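Local structure of conserved hypothetical protein NMB0706 (Neisseria meningitidis, 1RV9) at residues M114-L119 against T245-S250; A162-A167 against L209-L214; D21-A26 against C124-T129. The protein is of unknown function but belongs to the multi-copper polyphenol oxidoreductase laccase family and may well be an enzyme. All blocks are in the same frame, centred on the assembly; numbering follows the deposited sequence.

In the fold
From the N terminus, the loop 21-26 opens interaction 3, and segment 114-119 opens interaction 1 before 124-129 closes interaction 3, so the two loops cross. Interaction 2, between 162-167 and 209-214, opens and closes inside the loop that 245-250 finally completes, and is nested within interaction 1. Interaction 1 joins neighbouring strands of the five-stranded sheet, interaction 2 lays a helix on the six-stranded sheet, and interaction 3 seats the loop between strands 17-18 and 28-33 against the end of strand 119-125. Interaction 2 touches both others: L119 and D117 pack on A210 and A167, and Y163 packs on W22.

Interaction 1: residues M114-L119 against T245-S250. With SO4 (sulfate ion), chain B.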
loop_
_atom_site.group_PDB
_atom_site.type_symbol
_atom_site.label_atom_id
_atom_site.label_comp_id
_atom_site.label_asym_id
_atom_site.label_seq_id
_atom_site.Cartn_x
_atom_site.Cartn_y
_atom_site.Cartn_z
ATOM N N MET A 114 -0.718 -0.600 -5.743
ATOM C CA MET A 114 -0.507 -2.006 -6.081
ATOM C C MET A 114 0.773 -2.514 -5.443
ATOM O O MET A 114 1.794 -1.831 -5.475
ATOM C CB MET A 114 -0.416 -2.153 -7.599
ATOM C CG MET A 114 -1.665 -1.710 -8.329
ATOM S SD MET A 114 -1.381 -1.620 -10.102
ATOM C CE MET A 114 -0.708 0.019 -10.241
ATOM N N THR A 115 0.728 -3.723 -4.888
ATOM C CA THR A 115 1.896 -4.282 -4.218
ATOM C C THR A 115 1.984 -5.805 -4.296
ATOM O O THR A 115 1.027 -6.480 -4.669
ATOM C CB THR A 115 1.885 -3.919 -2.714
ATOM O OG1 THR A 115 0.767 -4.559 -2.085
ATOM C CG2 THR A 115 1.759 -2.414 -2.517
ATOM N N ALA A 116 3.150 -6.320 -3.921
ATOM C CA ALA A 116 3.431 -7.751 -3.862
ATOM C C ALA A 116 4.655 -7.892 -2.954
ATOM O O ALA A 116 5.667 -8.469 -3.344
ATOM C CB ALA A 116 3.725 -8.313 -5.255
ATOM N N ASP A 117 4.530 -7.325 -1.749
ATOM C CA ASP A 117 5.548 -7.310 -0.686
ATOM C C ASP A 117 5.674 -5.911 -0.090
ATOM O O ASP A 117 5.733 -5.750 1.129
ATOM C CB ASP A 117 6.940 -7.736 -1.180
ATOM C CG ASP A 117 7.127 -9.249 -1.221
ATOM O OD1 ASP A 117 6.244 -9.997 -0.745
ATOM O OD2 ASP A 117 8.177 -9.686 -1.734
ATOM N N CYS A 118 5.725 -4.896 -0.947
ATOM C CA CYS A 118 5.852 -3.531 -0.449
ATOM C C CYS A 118 4.643 -3.165 0.397
ATOM O O CYS A 118 3.559 -3.719 0.232
ATOM C CB CYS A 118 6.025 -2.544 -1.605
ATOM S SG CYS A 118 7.639 -2.681 -2.416
ATOM N N LEU A 119 4.829 -2.214 1.303
ATOM C CA LEU A 119 3.761 -1.823 2.209
ATOM C C LEU A 119 2.713 -0.848 1.686
ATOM O O LEU A 119 3.044 0.256 1.265
ATOM C CB LEU A 119 4.372 -1.231 3.480
ATOM C CG LEU A 119 3.378 -0.725 4.526
ATOM C CD1 LEU A 119 2.658 -1.906 5.172
ATOM C CD2 LEU A 119 4.123 0.094 5.575
ATOM N N THR A 245 5.644 -11.928 -10.786
ATOM C CA THR A 245 4.325 -12.344 -10.341
ATOM C C THR A 245 3.329 -11.188 -10.435
ATOM O O THR A 245 3.647 -10.118 -10.954
ATOM C CB THR A 245 4.401 -12.896 -8.886
ATOM O OG1 THR A 245 3.172 -13.547 -8.545
ATOM C CG2 THR A 245 4.682 -11.776 -7.892
ATOM N N GLY A 246 2.119 -11.409 -9.937
ATOM C CA GLY A 246 1.110 -10.370 -10.010
ATOM C C GLY A 246 1.182 -9.340 -8.900
ATOM O O GLY A 246 2.092 -9.353 -8.071
ATOM N N ARG A 247 0.214 -8.434 -8.906
ATOM C CA ARG A 247 0.124 -7.391 -7.894
ATOM C C ARG A 247 -1.310 -7.296 -7.394
ATOM O O ARG A 247 -2.248 -7.295 -8.190
ATOM C CB ARG A 247 0.525 -6.034 -8.480
ATOM C CG ARG A 247 1.983 -5.927 -8.905
ATOM C CD ARG A 247 2.915 -5.891 -7.707
ATOM N NE ARG A 247 4.309 -5.714 -8.108
ATOM C CZ ARG A 247 5.085 -6.680 -8.594
ATOM N NH1 ARG A 247 4.616 -7.915 -8.744
ATOM N NH2 ARG A 247 6.333 -6.405 -8.940
ATOM N N MET A 248 -1.488 -7.251 -6.079
ATOM C CA MET A 248 -2.828 -7.071 -5.547
ATOM C C MET A 248 -2.891 -5.576 -5.264
ATOM O O MET A 248 -1.924 -4.856 -5.520
ATOM C CB MET A 248 -3.063 -7.892 -4.272
ATOM C CG MET A 248 -2.020 -7.756 -3.191
ATOM S SD MET A 248 -0.762 -9.038 -3.295
ATOM C CE MET A 248 0.353 -8.455 -2.033
ATOM N N ALA A 249 -4.011 -5.088 -4.757
ATOM C CA ALA A 249 -4.095 -3.658 -4.498
ATOM C C ALA A 249 -4.867 -3.345 -3.242
ATOM O O ALA A 249 -5.667 -4.149 -2.771
ATOM C CB ALA A 249 -4.738 -2.959 -5.674
ATOM N N SER A 250 -4.593 -2.169 -2.693
ATOM C CA SER A 250 -5.294 -1.695 -1.513
ATOM C C SER A 250 -5.972 -0.422 -1.980
ATOM O O SER A 250 -5.307 0.525 -2.427
ATOM C CB SER A 250 -4.312 -1.424 -0.375
ATOM O OG SER A 250 -3.721 -2.642 0.043
HETATM S S SO4 B . 7.738 -2.941 -8.550
HETATM O O1 SO4 B . 8.732 -2.673 -9.609
HETATM O O2 SO4 B . 6.471 -3.385 -9.165
HETATM O O3 SO4 B . 8.245 -3.998 -7.659
HETATM O O4 SO4 B . 7.496 -1.711 -7.777
HETATM O O HOH W 1 3.734 -2.781 -7.473
HETATM O O HOH W 2 -2.000 -4.181 -1.761
#
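The side chain of M248 reaches across the backbone at T115 and A116, its methyl CE 3.6 Å from A116 CA. The segments lie at the ends of strands 110-115 and 248-254, antiparallel neighbours in one sheet of the alpha-beta-beta-alpha fold. T115 and M248 form a hydrogen-bonded pair: T115 N donates to M248 O at 3.0 Å, and M248 N donates back to T115 O at 3.0 Å. M114 and A249 make the adjoining non-hydrogen-bonded pair on the other face, where M114 CG meets A249 CB at 4.2 Å. Unbranched M248 suits its place because the bend at chi2 (-94°) brings SD and CE back over the neighbouring strand's backbone, against T115 O.

R247 folds over A116. Its chain is bent at chi2 (-71°), which brings CD within 3.5 Å of A116 CB, and the small methyl leaves room for it. NH1 donates to G246 O at 3.0 Å from above the carbonyl plane, and NH2 holds a sulfate through O2 at 3.0 Å, with weak bonds from NE to O2 and NH2 to O3. The ion, probably from the crystallisation liquor, is also bonded by H82 and H52. Farther along the same loop, C118 packs on H135; with D100 they resemble a Cys-His-Asp triad, an unconfirmed pattern, so an active site may be near. On the M248 side of the sheet a water donates to T115 OG1 at 2.8 Å and also bonds S250 OG, linking the two hydroxyls.

Interaction 2: residues A162-A167 against L209-L214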
loop_
_atom_site.group_PDB
_atom_site.type_symbol
_atom_site.label_atom_id
_atom_site.label_comp_id
_atom_site.label_asym_id
_atom_site.label_seq_id
_atom_site.Cartn_x
_atom_site.Cartn_y
_atom_site.Cartn_z
ATOM N N ALA A 162 -4.491 5.374 10.057
ATOM C CA ALA A 162 -3.795 4.720 8.960
ATOM C C ALA A 162 -3.947 3.217 9.055
ATOM O O ALA A 162 -3.988 2.654 10.150
ATOM C CB ALA A 162 -2.317 5.094 8.984
ATOM N N TYR A 163 -4.043 2.566 7.902
ATOM C CA TYR A 163 -4.174 1.121 7.870
ATOM C C TYR A 163 -2.975 0.529 7.150
ATOM O O TYR A 163 -2.657 0.922 6.025
ATOM C CB TYR A 163 -5.454 0.708 7.143
ATOM C CG TYR A 163 -5.696 -0.783 7.159
ATOM C CD1 TYR A 163 -6.113 -1.428 8.322
ATOM C CD2 TYR A 163 -5.491 -1.552 6.014
ATOM C CE1 TYR A 163 -6.320 -2.807 8.345
ATOM C CE2 TYR A 163 -5.694 -2.926 6.026
ATOM C CZ TYR A 163 -6.109 -3.546 7.191
ATOM O OH TYR A 163 -6.316 -4.909 7.196
ATOM N N LEU A 164 -2.303 -0.405 7.809
ATOM C CA LEU A 164 -1.149 -1.065 7.221
ATOM C C LEU A 164 -1.668 -2.302 6.495
ATOM O O LEU A 164 -2.126 -3.261 7.121
ATOM C CB LEU A 164 -0.151 -1.464 8.309
ATOM C CG LEU A 164 0.298 -0.321 9.223
ATOM C CD1 LEU A 164 1.294 -0.860 10.248
ATOM C CD2 LEU A 164 0.923 0.800 8.402
ATOM N N GLY A 165 -1.598 -2.263 5.168
ATOM C CA GLY A 165 -2.071 -3.370 4.360
ATOM C C GLY A 165 -1.123 -4.552 4.350
ATOM O O GLY A 165 -0.085 -4.525 5.008
ATOM N N PRO A 166 -1.450 -5.607 3.594
ATOM C CA PRO A 166 -0.606 -6.803 3.518
ATOM C C PRO A 166 0.760 -6.523 2.903
ATOM O O PRO A 166 0.851 -6.024 1.785
ATOM C CB PRO A 166 -1.448 -7.761 2.677
ATOM C CG PRO A 166 -2.183 -6.838 1.758
ATOM C CD PRO A 166 -2.601 -5.709 2.677
ATOM N N ALA A 167 1.818 -6.840 3.644
ATOM C CA ALA A 167 3.180 -6.625 3.168
ATOM C C ALA A 167 4.060 -7.786 3.600
ATOM O O ALA A 167 3.602 -8.717 4.268
ATOM C CB ALA A 167 3.736 -5.317 3.735
ATOM N N LEU A 209 8.390 0.105 11.139
ATOM C CA LEU A 209 8.962 1.328 10.590
ATOM C C LEU A 209 7.839 2.309 10.276
ATOM O O LEU A 209 7.944 3.497 10.569
ATOM C CB LEU A 209 9.766 1.029 9.316
ATOM C CG LEU A 209 11.131 0.355 9.511
ATOM C CD1 LEU A 209 11.683 -0.096 8.162
ATOM C CD2 LEU A 209 12.099 1.331 10.177
ATOM N N ALA A 210 6.760 1.810 9.681
ATOM C CA ALA A 210 5.632 2.669 9.345
ATOM C C ALA A 210 4.980 3.235 10.601
ATOM O O ALA A 210 4.630 4.410 10.638
ATOM C CB ALA A 210 4.606 1.899 8.517
ATOM N N ARG A 211 4.816 2.405 11.628
ATOM C CA ARG A 211 4.203 2.876 12.869
ATOM C C ARG A 211 5.033 3.986 13.501
ATOM O O ARG A 211 4.484 4.963 14.009
ATOM C CB ARG A 211 4.035 1.728 13.870
ATOM C CG ARG A 211 3.023 0.676 13.455
ATOM C CD ARG A 211 2.577 -0.174 14.641
ATOM N NE ARG A 211 1.843 -1.361 14.209
ATOM C CZ ARG A 211 2.420 -2.444 13.696
ATOM N NH1 ARG A 211 3.740 -2.493 13.559
ATOM N NH2 ARG A 211 1.679 -3.475 13.307
ATOM N N LEU A 212 6.355 3.833 13.472
ATOM C CA LEU A 212 7.249 4.843 14.036
ATOM C C LEU A 212 7.094 6.164 13.294
ATOM O O LEU A 212 6.936 7.226 13.903
ATOM C CB LEU A 212 8.710 4.387 13.930
ATOM C CG LEU A 212 9.271 3.425 14.975
ATOM C CD1 LEU A 212 10.671 2.982 14.566
ATOM C CD2 LEU A 212 9.308 4.118 16.332
ATOM N N ILE A 213 7.149 6.093 11.970
ATOM C CA ILE A 213 7.027 7.272 11.129
ATOM C C ILE A 213 5.662 7.941 11.288
ATOM O O ILE A 213 5.575 9.160 11.446
ATOM C CB ILE A 213 7.284 6.894 9.648
ATOM C CG1 ILE A 213 8.756 6.505 9.481
ATOM C CG2 ILE A 213 6.920 8.050 8.725
ATOM C CD1 ILE A 213 9.087 5.859 8.146
ATOM N N LEU A 214 4.600 7.143 11.257
ATOM C CA LEU A 214 3.252 7.683 11.404
ATOM C C LEU A 214 3.058 8.323 12.777
ATOM O O LEU A 214 2.483 9.408 12.883
ATOM C CB LEU A 214 2.216 6.578 11.193
ATOM C CG LEU A 214 2.104 6.054 9.760
ATOM C CD1 LEU A 214 1.353 4.731 9.754
ATOM C CD2 LEU A 214 1.400 7.092 8.889
#
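The helical bond from L214 N to A210 O, 2.8 Å long, sets A210 and L214 one turn apart, and both side chains start out toward strand 160-164. Between the segments themselves the meeting is wholly apolar apart from the arginine at its border. L164 carries most of it, with its two methyls sent to different partners. CD2 lies 3.8 Å from A210 CB and 4.2 Å from L214 CD1, and so meets both residues of the turn. With CG set anti to the carbonyl carbon (chi1 -54°), the extended chi2 sends CD1 on toward R211 and leaves CD2 as the branch turned to A210 and L214. Alanine at 210 is short enough to admit the leucine tip. Two residues back along the strand, A162 CB touches L214 CD1 at 3.8 Å: here the strand supplies the small residue and the helix the long one.

The helical segment 209-214 runs nearly antiparallel to strand residues 162-164, at 168°, with the axes of these short segments 10.2 Å apart. Helix 206-217 then leads into strand 221-224, which lies parallel beside 160-164, a beta-alpha-beta crossover whose first connection is lengthened by helix 177-184 and a small three-stranded sheet. L214 also packs on L146 and I150 of the neighbouring helix 145-153, and on F123 and V222.

R211 edges the contact. Its chain runs extended from CG to NE, with CG 4.0 Å from L164 CD1, and chi4 (77°) then turns the guanidinium so that one face covers the same methyl, which stands 3.9 Å above the centre of that plane.

Interaction 3: residues D21-A26 against C124-T129; sequences DWPAPA and CDRAGT
A type I beta turn from D125 to G128, in the hairpin connection between antiparallel strands 119-125 and 131-136, is closed by G128 N to D125 O at 3.0 Å and meets the irregular loop 21-26, nearest at P25 and G128. The ring of P25 settles against the turn, CG lying 3.4 Å from R126 O and 3.6 Å from G128 CA. Glycine fits here twice over: its phi is positive (70°), and a CB would come very close to P25 CG. The D125 carboxylate ties the residue after the turn, OD1 accepting T129 N at 2.7 Å on its syn lone pair and OD2 the T129 hydroxyl.

Beside the proline, C124 points its sulfur over one face of the W22 indole, a Cys sulfur-aromatic contact with SG 4.2 Å from the centroid of the six-membered ring and 24° off its normal. A24 CB, a small methyl, shares that face over the five-membered-ring side, 3.3 Å above the plane, and meets SG at 3.7 Å. Farther out, R126 is bent at chi2 so that NH1 returns to P23 CG, 3.6 Å away, while a water links NH1 to P23 O. The indole also touches V28 and T30 of one sheet and M161 and Y223 of the other, where strands 28-33, 160-164 and 221-224 come together beside the end of strand 119-125.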
loop_
_atom_site.group_PDB
_atom_site.type_symbol
_atom_site.label_atom_id
_atom_site.label_comp_id
_atom_site.label_asym_id
_atom_site.label_seq_id
_atom_site.Cartn_x
_atom_site.Cartn_y
_atom_site.Cartn_z
ATOM N N ASP A 21 -9.676 -3.634 8.718
ATOM C CA ASP A 21 -10.258 -3.746 10.043
ATOM C C ASP A 21 -9.762 -2.546 10.833
ATOM O O ASP A 21 -8.661 -2.556 11.385
ATOM C CB ASP A 21 -9.828 -5.046 10.728
ATOM C CG ASP A 21 -10.259 -5.104 12.186
ATOM O OD1 ASP A 21 -11.273 -4.460 12.537
ATOM O OD2 ASP A 21 -9.591 -5.804 12.978
ATOM N N TRP A 22 -10.572 -1.496 10.846
ATOM C CA TRP A 22 -10.243 -0.279 11.564
ATOM C C TRP A 22 -11.527 0.484 11.868
ATOM O O TRP A 22 -12.562 0.238 11.252
ATOM C CB TRP A 22 -9.256 0.573 10.751
ATOM C CG TRP A 22 -9.714 1.043 9.385
ATOM C CD1 TRP A 22 -10.789 0.599 8.659
ATOM C CD2 TRP A 22 -9.061 2.025 8.573
ATOM N NE1 TRP A 22 -10.842 1.250 7.445
ATOM C CE2 TRP A 22 -9.794 2.131 7.368
ATOM C CE3 TRP A 22 -7.927 2.832 8.751
ATOM C CZ2 TRP A 22 -9.423 3.005 6.340
ATOM C CZ3 TRP A 22 -7.559 3.702 7.732
ATOM C CH2 TRP A 22 -8.308 3.784 6.541
ATOM N N PRO A 23 -11.479 1.404 12.842
ATOM C CA PRO A 23 -12.661 2.188 13.215
ATOM C C PRO A 23 -13.018 3.327 12.265
ATOM O O PRO A 23 -13.500 4.374 12.700
ATOM C CB PRO A 23 -12.310 2.687 14.614
ATOM C CG PRO A 23 -10.829 2.867 14.535
ATOM C CD PRO A 23 -10.381 1.620 13.802
ATOM N N ALA A 24 -12.798 3.124 10.972
ATOM C CA ALA A 24 -13.111 4.164 9.998
ATOM C C ALA A 24 -14.616 4.404 9.936
ATOM O O ALA A 24 -15.410 3.481 10.139
ATOM C CB ALA A 24 -12.585 3.772 8.623
ATOM N N PRO A 25 -15.029 5.654 9.660
ATOM C CA PRO A 25 -16.454 5.990 9.574
ATOM C C PRO A 25 -17.155 5.214 8.459
ATOM O O PRO A 25 -16.508 4.713 7.542
ATOM C CB PRO A 25 -16.440 7.501 9.347
ATOM C CG PRO A 25 -15.138 7.730 8.641
ATOM C CD PRO A 25 -14.193 6.839 9.400
ATOM N N ALA A 26 -18.477 5.127 8.548
ATOM C CA ALA A 26 -19.282 4.368 7.596
ATOM C C ALA A 26 -19.189 4.762 6.128
ATOM O O ALA A 26 -19.534 3.964 5.251
ATOM C CB ALA A 26 -20.736 4.388 8.037
ATOM N N CYS A 124 -7.484 7.904 6.344
ATOM C CA CYS A 124 -8.795 8.546 6.352
ATOM C C CYS A 124 -8.877 9.318 7.660
ATOM O O CYS A 124 -8.043 9.124 8.541
ATOM C CB CYS A 124 -9.938 7.524 6.263
ATOM S SG CYS A 124 -10.409 6.694 7.807
ATOM N N ASP A 125 -9.849 10.216 7.767
ATOM C CA ASP A 125 -10.030 10.959 9.010
ATOM C C ASP A 125 -11.281 10.412 9.694
ATOM O O ASP A 125 -12.120 9.775 9.052
ATOM C CB ASP A 125 -10.126 12.472 8.742
ATOM C CG ASP A 125 -11.302 12.856 7.872
ATOM O OD1 ASP A 125 -11.693 12.057 6.998
ATOM O OD2 ASP A 125 -11.825 13.979 8.051
ATOM N N ARG A 126 -11.390 10.636 10.999
ATOM C CA ARG A 126 -12.520 10.131 11.781
ATOM C C ARG A 126 -13.885 10.560 11.258
ATOM O O ARG A 126 -14.849 9.793 11.332
ATOM C CB ARG A 126 -12.376 10.569 13.243
ATOM C CG ARG A 126 -11.084 10.116 13.912
ATOM C CD ARG A 126 -11.137 8.667 14.394
ATOM N NE ARG A 126 -9.831 8.230 14.887
ATOM C CZ ARG A 126 -9.605 7.089 15.536
ATOM N NH1 ARG A 126 -10.602 6.249 15.787
ATOM N NH2 ARG A 126 -8.375 6.785 15.930
ATOM N N ALA A 127 -13.969 11.778 10.731
ATOM C CA ALA A 127 -15.231 12.312 10.219
ATOM C C ALA A 127 -15.575 11.861 8.804
ATOM O O ALA A 127 -16.685 12.092 8.328
ATOM C CB ALA A 127 -15.211 13.836 10.287
ATOM N N GLY A 128 -14.620 11.229 8.128
ATOM C CA GLY A 128 -14.868 10.756 6.779
ATOM C C GLY A 128 -14.992 11.849 5.735
ATOM O O GLY A 128 -15.995 11.922 5.019
ATOM N N THR A 129 -13.979 12.704 5.639
ATOM C CA THR A 129 -14.003 13.781 4.652
ATOM C C THR A 129 -12.829 13.675 3.680
ATOM O O THR A 129 -12.792 14.364 2.666
ATOM C CB THR A 129 -13.941 15.170 5.313
ATOM O OG1 THR A 129 -12.626 15.396 5.832
ATOM C CG2 THR A 129 -14.960 15.269 6.447
HETATM O O HOH W 3 -13.021 5.720 14.876
#